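Local structure of RpfR (Cronobacter turicensis, 6DGJ) at residues L45-A50 and R73-R78; L85-F90 and I103-D108. The protein belongs to the PAS-domain proteins, and this PAS domain holds (2Z)-dodec-2-enoic acid in a pocket between its antiparallel sheet and its helices. All coordinates share one frame; numbering follows the deposited sequence.

Overall arrangement
Both contacts belong to one PAS domain and both touch (2Z)-dodec-2-enoic acid, but they build its pocket differently. Contact 2 pairs strands 80-90 and 101-108, neighbours inside the antiparallel sheet; contact 1 lays the turn between helices 42-46 and 49-62 over strand 69-77, an outermost strand. Their centres lie about 15 Å apart, and they meet where Ile75 packs on Phe86. Both are only partly buried, contact 2 being nearer the chain centre (about 7 Å, against about 10 Å between centres for contact 1). Regular backbone hydrogen bonding dominates contact 2, whereas contact 1 has a single backbone bond and otherwise relies on side-chain packing, with Arg73 turned to the ligand carboxylate.

Contact 1: L45-A50 and R73-R78; sequences LFMSPA and RWIKTR. With GEY ((2Z)-dodec-2-enoic acid), chain B.
Phe46 meets strand 69-77 through its backbone: its carbonyl O accepts a hydrogen bond from Lys76 N at 2.8 Å, the donor standing above the carbonyl plane and the N-H bent to 141°. Ile75 CA adds a CA-H...O contact to the same oxygen. Beside this bond the CB of Lys76 presses on the Phe46 carbonyl, and its extended chain passes Leu45 O. Met47 is bent at chi3 (71°), which brings its methyl CE against both Arg73 CG, at 3.6 Å, and Ile75 CD1, at 3.7 Å. The turn that leads to helix 49-62, with Ser48 at its N-cap, packs on the outermost strand of the PAS sheet through Met47, while Phe46 lines the pocket that holds (2Z)-dodec-2-enoic acid. One face of the Phe46 ring receives the ligand's terminal atom C12, offset toward the rim; Leu45 CB covers the opposite face. From the strand, Ile75 CG2 approaches C12 to 3.5 Å. At the other end of the ligand, the guanidinium of Arg73 grips a single carboxylate oxygen, O2, by NE at 3.2 Å and NH2 at 2.8 Å. Ser55, Asn58 and Tyr69 add further hydrogen bonds to the ligand.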
# COMPACT_ATOMS: atom_id res chain seq x y z
N LEU A 45 -2.76 9.80 -0.51
CA LEU A 45 -3.97 9.40 0.20
C LEU A 45 -3.66 8.95 1.63
O LEU A 45 -4.31 9.40 2.57
CB LEU A 45 -4.68 8.27 -0.56
CG LEU A 45 -6.13 8.52 -0.99
CD1 LEU A 45 -6.22 9.70 -1.96
CD2 LEU A 45 -6.71 7.26 -1.61
N PHE A 46 -2.67 8.08 1.80
CA PHE A 46 -2.54 7.27 3.00
C PHE A 46 -1.23 7.45 3.75
O PHE A 46 -0.93 6.65 4.65
CB PHE A 46 -2.71 5.79 2.64
CG PHE A 46 -4.07 5.44 2.11
CD1 PHE A 46 -5.21 5.82 2.80
CD2 PHE A 46 -4.21 4.74 0.92
CE1 PHE A 46 -6.46 5.51 2.32
CE2 PHE A 46 -5.47 4.42 0.44
CZ PHE A 46 -6.59 4.81 1.14
N MET A 47 -0.42 8.45 3.41
CA MET A 47 0.82 8.66 4.15
C MET A 47 1.18 10.14 4.16
O MET A 47 0.78 10.90 3.28
CB MET A 47 1.97 7.81 3.59
CG MET A 47 2.08 7.78 2.08
SD MET A 47 3.32 6.59 1.51
CE MET A 47 2.51 5.03 1.87
N SER A 48 1.95 10.52 5.18
CA SER A 48 2.35 11.90 5.37
C SER A 48 3.40 12.29 4.33
O SER A 48 3.94 11.43 3.63
CB SER A 48 2.90 12.09 6.79
OG SER A 48 4.10 11.36 6.97
N PRO A 49 3.71 13.59 4.21
CA PRO A 49 4.74 13.99 3.25
C PRO A 49 6.07 13.30 3.46
O PRO A 49 6.72 12.89 2.49
CB PRO A 49 4.84 15.51 3.47
CG PRO A 49 3.51 15.90 4.01
CD PRO A 49 3.06 14.75 4.85
N ALA A 50 6.50 13.14 4.71
CA ALA A 50 7.78 12.49 4.98
C ALA A 50 7.76 11.04 4.53
O ALA A 50 8.69 10.57 3.85
CB ALA A 50 8.12 12.59 6.47
N ARG A 73 6.26 1.11 6.84
CA ARG A 73 5.70 2.39 6.42
C ARG A 73 4.59 2.79 7.37
O ARG A 73 3.64 2.03 7.57
CB ARG A 73 5.17 2.31 4.98
CG ARG A 73 4.78 3.65 4.37
CD ARG A 73 6.00 4.54 4.18
NE ARG A 73 6.97 3.95 3.26
CZ ARG A 73 8.26 4.28 3.22
NH1 ARG A 73 8.75 5.19 4.05
NH2 ARG A 73 9.07 3.69 2.35
N TRP A 74 4.72 3.97 7.97
CA TRP A 74 3.64 4.53 8.79
C TRP A 74 2.48 4.89 7.88
O TRP A 74 2.59 5.79 7.04
CB TRP A 74 4.13 5.74 9.57
CG TRP A 74 4.87 5.39 10.83
CD1 TRP A 74 6.22 5.42 11.02
CD2 TRP A 74 4.29 4.97 12.07
NE1 TRP A 74 6.52 5.03 12.31
CE2 TRP A 74 5.35 4.75 12.97
CE3 TRP A 74 2.98 4.75 12.51
CZ2 TRP A 74 5.15 4.33 14.28
CZ3 TRP A 74 2.78 4.33 13.81
CH2 TRP A 74 3.85 4.13 14.68
N ILE A 75 1.36 4.20 8.04
CA ILE A 75 0.19 4.40 7.20
C ILE A 75 -0.84 5.20 7.97
O ILE A 75 -0.92 5.15 9.20
CB ILE A 75 -0.40 3.05 6.73
CG1 ILE A 75 0.64 2.26 5.93
CG2 ILE A 75 -1.67 3.25 5.91
CD1 ILE A 75 1.15 2.98 4.68
N LYS A 76 -1.65 5.95 7.23
CA LYS A 76 -2.58 6.93 7.77
C LYS A 76 -3.99 6.34 7.67
O LYS A 76 -4.56 6.26 6.58
CB LYS A 76 -2.43 8.22 6.97
CG LYS A 76 -3.43 9.32 7.21
CD LYS A 76 -3.03 10.48 6.31
CE LYS A 76 -3.99 11.64 6.34
NZ LYS A 76 -3.57 12.65 5.32
N THR A 77 -4.53 5.93 8.81
CA THR A 77 -5.77 5.16 8.86
C THR A 77 -6.87 5.94 9.58
O THR A 77 -6.68 7.08 10.00
CB THR A 77 -5.55 3.81 9.57
OG1 THR A 77 -5.48 4.01 10.98
CG2 THR A 77 -4.27 3.14 9.08
N ARG A 78 -8.02 5.29 9.73
CA ARG A 78 -9.16 5.88 10.42
C ARG A 78 -8.89 6.06 11.91
O ARG A 78 -9.59 6.85 12.56
CB ARG A 78 -10.41 5.02 10.21
CG ARG A 78 -11.72 5.79 10.18
CD ARG A 78 -12.08 6.22 8.77
NE ARG A 78 -13.30 7.02 8.74
CZ ARG A 78 -13.92 7.41 7.63
NH1 ARG A 78 -15.03 8.14 7.71
NH2 ARG A 78 -13.45 7.06 6.44
C1 GEY B . 7.93 1.46 -0.24
C2 GEY B . 7.07 0.96 -1.38
C3 GEY B . 5.82 0.51 -1.27
C4 GEY B . 5.07 0.45 0.02
C5 GEY B . 3.58 0.06 -0.09
C6 GEY B . 2.61 0.90 0.77
C8 GEY B . 0.16 1.72 1.19
O2 GEY B . 7.45 2.33 0.49
O1 GEY B . 9.06 0.93 -0.13
C7 GEY B . 1.13 0.91 0.30
C9 GEY B . -1.25 1.13 1.39
C10 GEY B . -1.98 1.60 2.67
C11 GEY B . -3.51 1.55 2.61
C12 GEY B . -4.20 2.15 3.82

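Contact 2: L85-F90 and I103-D108; sequences LFRNKF and ICSGTD. With GEY ((2Z)-dodec-2-enoic acid), chain B.
Leu85 and Thr107 open a run of five antiparallel pairs between strands 80-90 and 101-108, in which Leu85-Thr107, Arg87-Ser105 and Lys89-Ile103 are the hydrogen-bonded pairs. The packing is tightest at Phe86 and Gly106, a non-hydrogen-bonded pair whose CA atoms are 4.1 Å apart. With no side chain on Gly106, the Phe86 ring leans across the neighbouring strand, bringing CD1 to 3.4 Å from Gly106 CA and also against Cys104 CB. Over one face of the ring lies C6 of (2Z)-dodec-2-enoic acid, 3.7 Å above its plane and over its centre. Phe86, Asn88 and Cys104 lie on the same face of the sheet, the buried inner wall of the PAS fold; the sheet continues past 101-108 into strand 9-14 and past 80-90 into strand 69-77. Cys104 SG touches ligand C5 at 3.5 Å. Asn88 turns ND2 toward C3, 3.1 Å away, and gives Tyr69 OH a weak hydrogen bond; its OD1 is buried against Cys104 CA, 3.4 Å away. The other face of the sheet, bearing Leu85, Arg87, Lys89, Ile103, Ser105 and Thr107, is the solvent side, with Arg87 and Lys89 exposed and the rest partly so. There Arg87, extended from CG to NE, reaches diagonally over the strand, and NH1 donates a nearly straight bond (164°) to Thr107 OG1 at 2.9 Å, which lies in the guanidinium plane. Weak bonds run from NH1 to Ser105 O and from NH2 to Thr107 OG1, while Leu85 CD2 lies over one guanidinium face. Farther along, a water accepts from Lys89 NZ at 3.0 Å and donates to Ile103 O, linking that exposed lysine to the facing strand.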
# COMPACT_ATOMS: atom_id res chain seq x y z
N LEU A 85 4.26 -3.49 8.05
CA LEU A 85 5.32 -4.15 7.30
C LEU A 85 4.75 -4.59 5.95
O LEU A 85 3.86 -5.44 5.91
CB LEU A 85 5.87 -5.35 8.06
CG LEU A 85 6.90 -6.18 7.27
CD1 LEU A 85 8.25 -5.48 7.26
CD2 LEU A 85 7.03 -7.60 7.82
N PHE A 86 5.28 -4.03 4.87
CA PHE A 86 4.85 -4.37 3.53
C PHE A 86 5.89 -5.25 2.85
O PHE A 86 7.08 -4.92 2.84
CB PHE A 86 4.60 -3.11 2.69
CG PHE A 86 3.27 -2.47 2.97
CD1 PHE A 86 2.11 -2.98 2.42
CD2 PHE A 86 3.19 -1.35 3.79
CE1 PHE A 86 0.89 -2.39 2.68
CE2 PHE A 86 1.97 -0.76 4.05
CZ PHE A 86 0.82 -1.28 3.49
N ARG A 87 5.43 -6.37 2.31
CA ARG A 87 6.26 -7.25 1.49
C ARG A 87 5.94 -6.93 0.03
O ARG A 87 4.84 -7.20 -0.44
CB ARG A 87 5.99 -8.72 1.81
CG ARG A 87 6.02 -9.05 3.30
CD ARG A 87 5.21 -10.30 3.61
NE ARG A 87 5.17 -10.60 5.04
CZ ARG A 87 4.28 -10.10 5.90
NH1 ARG A 87 3.35 -9.26 5.48
NH2 ARG A 87 4.33 -10.44 7.17
N ASN A 88 6.91 -6.32 -0.66
CA ASN A 88 6.69 -5.77 -1.99
C ASN A 88 7.43 -6.58 -3.04
O ASN A 88 8.59 -6.94 -2.85
CB ASN A 88 7.14 -4.31 -2.03
CG ASN A 88 6.33 -3.42 -1.10
OD1 ASN A 88 5.17 -3.71 -0.81
ND2 ASN A 88 6.94 -2.35 -0.63
N LYS A 89 6.75 -6.84 -4.15
CA LYS A 89 7.31 -7.63 -5.24
C LYS A 89 6.47 -7.40 -6.49
O LYS A 89 5.30 -7.02 -6.41
CB LYS A 89 7.34 -9.13 -4.89
CG LYS A 89 5.96 -9.75 -4.73
CD LYS A 89 6.03 -11.24 -4.45
CE LYS A 89 4.64 -11.86 -4.41
NZ LYS A 89 3.81 -11.30 -3.31
N PHE A 90 7.09 -7.66 -7.64
CA PHE A 90 6.35 -7.62 -8.89
C PHE A 90 5.35 -8.77 -8.96
O PHE A 90 5.40 -9.72 -8.17
CB PHE A 90 7.31 -7.70 -10.09
CG PHE A 90 8.08 -6.44 -10.34
CD1 PHE A 90 7.43 -5.27 -10.69
CD2 PHE A 90 9.46 -6.44 -10.24
CE1 PHE A 90 8.15 -4.11 -10.93
CE2 PHE A 90 10.18 -5.28 -10.48
CZ PHE A 90 9.52 -4.12 -10.83
N ILE A 103 2.69 -5.62 -6.18
CA ILE A 103 1.86 -6.17 -5.11
C ILE A 103 2.47 -5.76 -3.77
O ILE A 103 3.67 -5.95 -3.53
CB ILE A 103 1.76 -7.70 -5.22
CG1 ILE A 103 1.32 -8.11 -6.62
CG2 ILE A 103 0.80 -8.25 -4.17
CD1 ILE A 103 1.42 -9.60 -6.89
N CYS A 104 1.63 -5.22 -2.88
CA CYS A 104 2.06 -4.80 -1.55
C CYS A 104 1.29 -5.62 -0.52
O CYS A 104 0.07 -5.48 -0.39
CB CYS A 104 1.81 -3.30 -1.35
SG CYS A 104 2.65 -2.24 -2.55
N SER A 105 2.00 -6.49 0.20
CA SER A 105 1.41 -7.37 1.20
C SER A 105 1.76 -6.82 2.58
O SER A 105 2.89 -6.98 3.06
CB SER A 105 1.92 -8.80 1.03
OG SER A 105 1.38 -9.67 2.00
N GLY A 106 0.79 -6.17 3.22
CA GLY A 106 1.01 -5.43 4.44
C GLY A 106 0.49 -6.14 5.68
O GLY A 106 -0.50 -6.88 5.61
N THR A 107 1.16 -5.91 6.81
CA THR A 107 0.74 -6.42 8.10
C THR A 107 0.88 -5.30 9.13
O THR A 107 1.94 -4.68 9.22
CB THR A 107 1.58 -7.63 8.54
OG1 THR A 107 1.47 -8.67 7.56
CG2 THR A 107 1.12 -8.15 9.90
N ASP A 108 -0.19 -5.04 9.88
CA ASP A 108 -0.15 -4.03 10.93
C ASP A 108 0.78 -4.49 12.05
O ASP A 108 0.42 -5.38 12.83
CB ASP A 108 -1.55 -3.75 11.46
CG ASP A 108 -1.59 -2.64 12.50
OD1 ASP A 108 -0.52 -2.07 12.80
OD2 ASP A 108 -2.68 -2.34 13.01
C1 GEY B . 7.93 1.46 -0.24
C2 GEY B . 7.07 0.96 -1.38
C3 GEY B . 5.82 0.51 -1.27
C4 GEY B . 5.07 0.45 0.02
C5 GEY B . 3.58 0.06 -0.09
C6 GEY B . 2.61 0.90 0.77
C8 GEY B . 0.16 1.72 1.19
O2 GEY B . 7.45 2.33 0.49
O1 GEY B . 9.06 0.93 -0.13
C7 GEY B . 1.13 0.91 0.30
C9 GEY B . -1.25 1.13 1.39
C10 GEY B . -1.98 1.60 2.67
C11 GEY B . -3.51 1.55 2.61
C12 GEY B . -4.20 2.15 3.82
O HOH W 1 3.79 -8.54 -2.24